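PDB 5ICU: CopC from Methylosinus trichosporium OB3b, which binds copper(II) in the periplasm and probably serves as a copper carrier in metal homeostasis. Local coordinates for residues Ile37-Ser42 with Leu46-Ala51; Lys76-Val79 with His85-Glu88; Gly50-Ala55 with Glu60-Ala65. All blocks are in the same frame, centred on the assembly; numbering follows the deposited sequence.

Contact 1. Residues Ile37-Ser42 with Leu46-Ala51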
loop_
_atom_site.group_PDB
_atom_site.type_symbol
_atom_site.label_atom_id
_atom_site.label_comp_id
_atom_site.label_asym_id
_atom_site.label_seq_id
_atom_site.Cartn_x
_atom_site.Cartn_y
_atom_site.Cartn_z
ATOM N N ILE A 37 -3.885 -5.201 -2.139
ATOM C CA ILE A 37 -3.202 -4.363 -1.166
ATOM C C ILE A 37 -4.213 -4.179 -0.044
ATOM O O ILE A 37 -5.383 -3.882 -0.300
ATOM C CB ILE A 37 -2.797 -2.984 -1.737
ATOM C CG1 ILE A 37 -2.044 -3.126 -3.054
ATOM C CG2 ILE A 37 -1.969 -2.229 -0.709
ATOM C CD1 ILE A 37 -1.848 -1.834 -3.807
ATOM N N SER A 38 -3.718 -4.267 1.182
ATOM C CA SER A 38 -4.550 -4.049 2.360
ATOM C C SER A 38 -3.861 -3.096 3.316
ATOM O O SER A 38 -2.649 -3.108 3.451
ATOM C CB SER A 38 -4.786 -5.336 3.149
ATOM O OG SER A 38 -5.429 -6.308 2.349
ATOM N N ILE A 39 -4.640 -2.266 4.006
ATOM C CA ILE A 39 -4.151 -1.496 5.138
ATOM C C ILE A 39 -4.752 -2.049 6.387
ATOM O O ILE A 39 -5.979 -2.216 6.481
ATOM C CB ILE A 39 -4.538 -0.003 4.994
ATOM C CG1 ILE A 39 -3.956 0.592 3.698
ATOM C CG2 ILE A 39 -4.101 0.797 6.215
ATOM C CD1 ILE A 39 -4.398 2.007 3.421
ATOM N N LEU A 40 -3.887 -2.336 7.354
ATOM C CA LEU A 40 -4.261 -2.835 8.696
ATOM C C LEU A 40 -3.982 -1.757 9.701
ATOM O O LEU A 40 -2.996 -1.062 9.595
ATOM C CB LEU A 40 -3.440 -4.087 9.079
ATOM C CG LEU A 40 -3.420 -5.221 8.100
ATOM C CD1 LEU A 40 -2.585 -6.361 8.687
ATOM C CD2 LEU A 40 -4.808 -5.690 7.695
ATOM N N ASP A 41 -4.867 -1.587 10.669
ATOM C CA ASP A 41 -4.588 -0.656 11.774
ATOM C C ASP A 41 -3.687 -1.269 12.825
ATOM O O ASP A 41 -3.199 -2.382 12.638
ATOM C CB ASP A 41 -5.908 -0.075 12.344
ATOM C CG ASP A 41 -6.662 -1.014 13.262
ATOM O OD1 ASP A 41 -6.153 -2.045 13.655
ATOM O OD2 ASP A 41 -7.842 -0.686 13.608
ATOM N N SER A 42 -3.416 -0.530 13.896
ATOM C CA SER A 42 -2.445 -0.944 14.873
ATOM C C SER A 42 -2.859 -2.122 15.703
ATOM O O SER A 42 -2.050 -2.638 16.446
ATOM C CB SER A 42 -2.089 0.235 15.786
ATOM O OG SER A 42 -3.176 0.621 16.576
ATOM N N LEU A 46 -8.576 -4.942 9.544
ATOM C CA LEU A 46 -8.575 -4.566 8.134
ATOM C C LEU A 46 -9.306 -3.252 7.950
ATOM O O LEU A 46 -10.481 -3.151 8.235
ATOM C CB LEU A 46 -9.201 -5.694 7.312
ATOM C CG LEU A 46 -9.258 -5.442 5.799
ATOM C CD1 LEU A 46 -7.911 -5.264 5.171
ATOM C CD2 LEU A 46 -10.054 -6.569 5.142
ATOM N N VAL A 47 -8.596 -2.247 7.465
ATOM C CA VAL A 47 -9.181 -0.918 7.195
ATOM C C VAL A 47 -9.781 -0.883 5.790
ATOM O O VAL A 47 -10.924 -0.441 5.596
ATOM C CB VAL A 47 -8.124 0.179 7.359
ATOM C CG1 VAL A 47 -8.708 1.552 7.015
ATOM C CG2 VAL A 47 -7.616 0.204 8.817
ATOM N N VAL A 48 -8.994 -1.323 4.799
ATOM C CA VAL A 48 -9.419 -1.311 3.403
ATOM C C VAL A 48 -8.560 -2.292 2.633
ATOM O O VAL A 48 -7.414 -2.524 3.014
ATOM C CB VAL A 48 -9.309 0.128 2.780
ATOM C CG1 VAL A 48 -7.909 0.655 2.778
ATOM C CG2 VAL A 48 -9.931 0.152 1.388
ATOM N N GLU A 49 -9.142 -2.888 1.614
ATOM C CA GLU A 49 -8.421 -3.751 0.668
ATOM C C GLU A 49 -8.783 -3.341 -0.739
ATOM O O GLU A 49 -9.911 -2.942 -1.012
ATOM C CB GLU A 49 -8.798 -5.235 0.891
ATOM C CG GLU A 49 -7.998 -6.221 0.045
ATOM C CD GLU A 49 -8.452 -6.390 -1.402
ATOM O OE1 GLU A 49 -9.616 -6.084 -1.755
ATOM O OE2 GLU A 49 -7.619 -6.788 -2.252
ATOM N N GLY A 50 -7.830 -3.456 -1.643
ATOM C CA GLY A 50 -8.114 -3.314 -3.073
ATOM C C GLY A 50 -6.860 -3.153 -3.882
ATOM O O GLY A 50 -5.769 -3.450 -3.375
ATOM N N ALA A 51 -6.974 -2.731 -5.141
ATOM C CA ALA A 51 -5.827 -2.472 -6.013
ATOM C C ALA A 51 -6.326 -1.940 -7.328
ATOM O O ALA A 51 -7.304 -2.446 -7.886
ATOM C CB ALA A 51 -5.006 -3.740 -6.250
#
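Ile39 lies alongside Val48, both side chains pointing the same way, and its CD1 meets Val48 CG1 at 3.8 Å. Val48 places CG1 between its backbone N and carbonyl carbon (chi1 61°), which brings this methyl against the isoleucine. Strands 36-40 and 46-50 form an antiparallel beta hairpin. Ile39 and Val48 are a hydrogen-bonded pair, with Ile39 N to Val48 O at 3.0 Å. The carbonyl of Ile39 turns instead to the next residue back, and Val47 N reaches Ile39 O at 2.8 Å. Val47 and Val48 therefore both face Ile39, which is a classic beta bulge. Val47 CB packs close to this same carbonyl oxygen, while its CG2 reaches Asp41 CB. Beyond the bulge the register has shifted by one, and Leu40 pairs with Leu46. Their side chains cross obliquely on the face of Ser38 and Glu49, Leu40 CD2 to Leu46 CD1 at 4.0 Å. Leu46 CD1 covers Ser38 CB, at 3.7 Å. Ile37 and Gly50 exchange two backbone hydrogen bonds. Gly50 N to Ile37 O is the straighter, with 163° at the hydrogen, against 144° for Ile37 N to Gly50 O. Glu49 CG lies against Ser38 OG at 3.5 Å, and the carboxylate goes on to Ser36 OG. Asp41 OD1 accepts from Thr43 OG1 and Lys45 N in the turn. Ile37, Ile39 and Val48 turn their apolar side chains to the core face, against Leu63. Strand 71-80 lies along the other edge of strand 36-40. Backbone bonds thus set the pairing; neighbours in the hairpin hold the carboxylates.

Contact 2. Residues Lys76-Val79 with His85-Glu88; sequences KFRV and HIVE. With CU (copper (II) ion), chain B.
His85 lies just before the strand, and its side chain leads away from 76-79 to the metal. Its ND1 binds copper(II) at 2.0 Å, and water 1 lies in the plane of the ring at its edge, 2.4 Å from the metal. Next, Ile86 CG2 sits over the centre of one face of the Arg78 guanidinium, 4.0 Å from Arg78 CZ. The arginine gets there with CG anti to the backbone N (chi1 -167°) and an extended chain. Val87 forms a hydrogen-bonded pair with Val79: Val79 N to Val87 O is 2.8 Å, and Val87 N to Val79 O is 3.0 Å. The two valines lie side by side, Val79 CG2 to Val87 CB at 3.9 Å. Glu88 pairs with Arg78 in the non-hydrogen-bonded position, and Glu88 CA lies 3.2 Å from Phe77 O in a CA-H...O contact. Its OE1 makes a salt bridge with Lys90. The turn end of this antiparallel hairpin, strands 71-80 and 86-95, supplies Asp83 and His85 to the copper, and the N-terminal His1 completes the protein ligands. Phe77 and Val79 pack on Leu24 and Phe26 of strand 21-26, respectively, while strand 36-40 flanks strand 71-80.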
loop_
_atom_site.group_PDB
_atom_site.type_symbol
_atom_site.label_atom_id
_atom_site.label_comp_id
_atom_site.label_asym_id
_atom_site.label_seq_id
_atom_site.Cartn_x
_atom_site.Cartn_y
_atom_site.Cartn_z
ATOM N N LYS A 76 -0.026 -4.344 3.623
ATOM C CA LYS A 76 0.396 -5.649 3.110
ATOM C C LYS A 76 -0.059 -5.784 1.691
ATOM O O LYS A 76 -1.019 -5.158 1.280
ATOM C CB LYS A 76 -0.080 -6.802 3.985
ATOM C CG LYS A 76 -1.568 -7.039 4.059
ATOM C CD LYS A 76 -1.934 -8.238 4.937
ATOM C CE LYS A 76 -3.404 -8.632 4.825
ATOM N NZ LYS A 76 -3.753 -9.792 5.706
ATOM N N PHE A 77 0.631 -6.612 0.935
ATOM C CA PHE A 77 0.317 -6.785 -0.487
ATOM C C PHE A 77 0.588 -8.198 -0.919
ATOM O O PHE A 77 1.496 -8.829 -0.432
ATOM C CB PHE A 77 1.005 -5.751 -1.375
ATOM C CG PHE A 77 2.490 -5.730 -1.238
ATOM C CD1 PHE A 77 3.085 -4.898 -0.293
ATOM C CD2 PHE A 77 3.342 -6.531 -2.017
ATOM C CE1 PHE A 77 4.445 -4.871 -0.106
ATOM C CE2 PHE A 77 4.719 -6.490 -1.842
ATOM C CZ PHE A 77 5.255 -5.684 -0.864
ATOM N N ARG A 78 -0.209 -8.651 -1.889
ATOM C CA ARG A 78 -0.032 -9.973 -2.435
ATOM C C ARG A 78 -0.391 -9.863 -3.907
ATOM O O ARG A 78 -1.578 -9.691 -4.250
ATOM C CB ARG A 78 -0.940 -10.920 -1.685
ATOM C CG ARG A 78 -0.611 -12.443 -1.965
ATOM C CD ARG A 78 -1.273 -13.382 -0.965
ATOM N NE ARG A 78 -0.982 -14.788 -1.276
ATOM C CZ ARG A 78 -1.606 -15.526 -2.191
ATOM N NH1 ARG A 78 -2.586 -15.036 -2.910
ATOM N NH2 ARG A 78 -1.229 -16.792 -2.398
ATOM N N VAL A 79 0.628 -9.855 -4.765
ATOM C CA VAL A 79 0.463 -9.503 -6.160
ATOM C C VAL A 79 0.761 -10.688 -7.043
ATOM O O VAL A 79 1.581 -11.539 -6.693
ATOM C CB VAL A 79 1.347 -8.281 -6.555
ATOM C CG1 VAL A 79 1.014 -7.084 -5.661
ATOM C CG2 VAL A 79 2.836 -8.594 -6.498
ATOM N N HIS A 85 4.284 -15.427 -11.129
ATOM C CA HIS A 85 4.712 -15.741 -9.755
ATOM C C HIS A 85 4.133 -14.791 -8.759
ATOM O O HIS A 85 4.018 -13.592 -9.015
ATOM C CB HIS A 85 6.234 -15.743 -9.671
ATOM C CG HIS A 85 6.859 -16.649 -10.693
ATOM N ND1 HIS A 85 8.071 -16.381 -11.258
ATOM C CD2 HIS A 85 6.401 -17.761 -11.315
ATOM C CE1 HIS A 85 8.353 -17.295 -12.174
ATOM N NE2 HIS A 85 7.357 -18.146 -12.218
ATOM N N ILE A 86 3.720 -15.342 -7.633
ATOM C CA ILE A 86 3.087 -14.556 -6.580
ATOM C C ILE A 86 4.153 -13.987 -5.653
ATOM O O ILE A 86 5.086 -14.685 -5.261
ATOM C CB ILE A 86 2.102 -15.437 -5.783
ATOM C CG1 ILE A 86 1.047 -16.024 -6.717
ATOM C CG2 ILE A 86 1.479 -14.657 -4.634
ATOM C CD1 ILE A 86 0.310 -17.198 -6.124
ATOM N N VAL A 87 3.978 -12.713 -5.311
ATOM C CA VAL A 87 4.832 -12.001 -4.377
ATOM C C VAL A 87 3.980 -11.411 -3.241
ATOM O O VAL A 87 3.005 -10.684 -3.498
ATOM C CB VAL A 87 5.625 -10.885 -5.084
ATOM C CG1 VAL A 87 6.340 -9.997 -4.085
ATOM C CG2 VAL A 87 6.594 -11.469 -6.120
ATOM N N GLU A 88 4.351 -11.707 -2.001
ATOM C CA GLU A 88 3.802 -11.069 -0.823
ATOM C C GLU A 88 4.815 -10.175 -0.164
ATOM O O GLU A 88 6.016 -10.471 -0.154
ATOM C CB GLU A 88 3.299 -12.088 0.206
ATOM C CG GLU A 88 4.360 -12.923 0.900
ATOM C CD GLU A 88 5.088 -12.332 2.081
ATOM O OE1 GLU A 88 4.630 -11.432 2.740
ATOM O OE2 GLU A 88 6.172 -12.914 2.458
HETATM CU CU CU B . 9.175 -14.801 -10.872
HETATM O O HOH W 1 11.289 -15.526 -11.668
#

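Contact 3. Residues Gly50-Ala55 with Glu60-Ala65; sequences GAKGQA and ELTLDA
This is a short antiparallel backbone contact, a single hydrogen-bonded bridge between Lys52 of the loop 50-55 and Thr62 of strand 60-64, an outermost strand of its sheet. The loop follows strand 46-50 and leads from one sheet to the other. Lys52 N gives to Thr62 O at 2.8 Å, in the carbonyl plane. Thr62 N gives to Lys52 O at 2.9 Å, tilted 19° from the plane of the Lys52 carbonyl. The lysine side chain crosses the threonine, with Lys52 CG only 3.2 Å from Thr62 OG1. Lys52 CG (chi1 63°) and Thr62 OG1 (chi1 64°) each lie between their own backbone N and carbonyl carbon, which brings the two together. The lysine then bends at chi3. Its NZ stops 4.0 Å from Asp64 OD2, beyond a salt bridge, so any attraction is probably modest. The fold is a cupredoxin-like beta sandwich, and this loop passes along the edge of the 4-8, 21-26, 60-64 sheet. On the core side, Leu63 CD1 rests against Gly50 N at 3.5 Å, and Leu61 CD2 against Lys52 O at 3.6 Å. Leu63 also packs on Ile37 and Ile39 of the facing sheet, while Leu61 meets Phe26 of the adjoining strand. Past the bridge the backbones are joined through water 2, which accepts from Gln54 N and probably donates to Glu60 O, both at 2.8 Å.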
loop_
_atom_site.group_PDB
_atom_site.type_symbol
_atom_site.label_atom_id
_atom_site.label_comp_id
_atom_site.label_asym_id
_atom_site.label_seq_id
_atom_site.Cartn_x
_atom_site.Cartn_y
_atom_site.Cartn_z
ATOM N N GLY A 50 -7.830 -3.456 -1.643
ATOM C CA GLY A 50 -8.114 -3.314 -3.073
ATOM C C GLY A 50 -6.860 -3.153 -3.882
ATOM O O GLY A 50 -5.769 -3.450 -3.375
ATOM N N ALA A 51 -6.974 -2.731 -5.141
ATOM C CA ALA A 51 -5.827 -2.472 -6.013
ATOM C C ALA A 51 -6.326 -1.940 -7.328
ATOM O O ALA A 51 -7.304 -2.446 -7.886
ATOM C CB ALA A 51 -5.006 -3.740 -6.250
ATOM N N LYS A 52 -5.675 -0.890 -7.820
ATOM C CA LYS A 52 -5.973 -0.467 -9.192
ATOM C C LYS A 52 -4.685 -0.172 -9.911
ATOM O O LYS A 52 -3.639 0.015 -9.292
ATOM C CB LYS A 52 -6.987 0.668 -9.266
ATOM C CG LYS A 52 -6.596 1.926 -8.656
ATOM C CD LYS A 52 -7.626 3.027 -8.957
ATOM C CE LYS A 52 -8.925 2.883 -8.184
ATOM N NZ LYS A 52 -9.969 3.835 -8.714
ATOM N N GLY A 53 -4.762 -0.261 -11.222
ATOM C CA GLY A 53 -3.621 0.072 -12.075
ATOM C C GLY A 53 -4.058 0.646 -13.391
ATOM O O GLY A 53 -5.235 0.693 -13.702
ATOM N N GLN A 54 -3.080 1.037 -14.183
ATOM C CA GLN A 54 -3.278 1.589 -15.525
ATOM C C GLN A 54 -2.443 0.742 -16.455
ATOM O O GLN A 54 -1.290 0.414 -16.142
ATOM C CB GLN A 54 -2.803 3.057 -15.590
ATOM C CG GLN A 54 -3.439 4.018 -14.593
ATOM C CD GLN A 54 -3.043 5.467 -14.841
ATOM O OE1 GLN A 54 -2.183 5.778 -15.689
ATOM N NE2 GLN A 54 -3.700 6.388 -14.111
ATOM N N ALA A 55 -2.994 0.397 -17.625
ATOM C CA ALA A 55 -2.321 -0.517 -18.533
ATOM C C ALA A 55 -0.943 -0.073 -19.040
ATOM O O ALA A 55 -0.060 -0.895 -19.293
ATOM C CB ALA A 55 -3.220 -0.772 -19.739
ATOM N N GLU A 60 3.014 -0.654 -11.618
ATOM C CA GLU A 60 2.488 0.152 -10.506
ATOM C C GLU A 60 1.114 -0.259 -10.072
ATOM O O GLU A 60 0.320 -0.669 -10.888
ATOM C CB GLU A 60 2.510 1.643 -10.876
ATOM C CG GLU A 60 3.933 2.097 -11.118
ATOM C CD GLU A 60 4.100 3.546 -11.482
ATOM O OE1 GLU A 60 3.168 4.356 -11.291
ATOM O OE2 GLU A 60 5.206 3.889 -11.957
ATOM N N LEU A 61 0.841 -0.114 -8.785
ATOM C CA LEU A 61 -0.509 -0.291 -8.255
ATOM C C LEU A 61 -0.790 0.830 -7.318
ATOM O O LEU A 61 0.118 1.317 -6.616
ATOM C CB LEU A 61 -0.668 -1.601 -7.488
ATOM C CG LEU A 61 -0.584 -2.889 -8.284
ATOM C CD1 LEU A 61 -0.595 -4.023 -7.313
ATOM C CD2 LEU A 61 -1.705 -2.997 -9.307
ATOM N N THR A 62 -2.070 1.182 -7.199
ATOM C CA THR A 62 -2.495 2.127 -6.149
ATOM C C THR A 62 -3.699 1.605 -5.376
ATOM O O THR A 62 -4.453 0.726 -5.864
ATOM C CB THR A 62 -2.822 3.520 -6.708
ATOM O OG1 THR A 62 -3.941 3.433 -7.579
ATOM C CG2 THR A 62 -1.650 4.164 -7.421
ATOM N N LEU A 63 -3.844 2.101 -4.137
ATOM C CA LEU A 63 -5.016 1.804 -3.322
ATOM C C LEU A 63 -5.489 3.139 -2.731
ATOM O O LEU A 63 -4.715 3.798 -2.027
ATOM C CB LEU A 63 -4.642 0.832 -2.209
ATOM C CG LEU A 63 -5.770 0.565 -1.183
ATOM C CD1 LEU A 63 -6.977 -0.044 -1.854
ATOM C CD2 LEU A 63 -5.192 -0.292 -0.089
ATOM N N ASP A 64 -6.759 3.484 -2.968
ATOM C CA ASP A 64 -7.340 4.694 -2.348
ATOM C C ASP A 64 -7.623 4.412 -0.888
ATOM O O ASP A 64 -8.268 3.416 -0.551
ATOM C CB ASP A 64 -8.601 5.059 -3.072
ATOM C CG ASP A 64 -8.335 5.626 -4.445
ATOM O OD1 ASP A 64 -7.178 5.998 -4.771
ATOM O OD2 ASP A 64 -9.307 5.714 -5.214
ATOM N N ALA A 65 -7.097 5.243 -0.001
ATOM C CA ALA A 65 -7.300 5.043 1.438
ATOM C C ALA A 65 -8.462 5.898 1.917
ATOM O O ALA A 65 -8.578 7.048 1.532
ATOM C CB ALA A 65 -6.053 5.400 2.211
HETATM O O HOH W 2 -0.519 0.978 -12.962
#

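Overall arrangement
Contacts 1 and 2 belong to one sheet, in which strands 36-40 and 71-80 are neighbours; their centres are about 14 Å apart. Ser38 N and Lys76 O, 2.8 Å apart, form a probable hydrogen bond between them. Contact 3 continues directly from contact 1, sharing Gly50 and Ala51, and carries the chain to the facing sheet. Across the core, Ile37 CD1 meets Leu61 CB at 3.9 Å, and Ile39 CD1 meets Ala65 CB at 4.0 Å. Contact 2 joins the same core where Val79 CG1 touches Leu61 CD1, at 3.8 Å. Of the three, contact 2 alone supplies a copper ligand, His85; contacts 1 and 3 are structural packing.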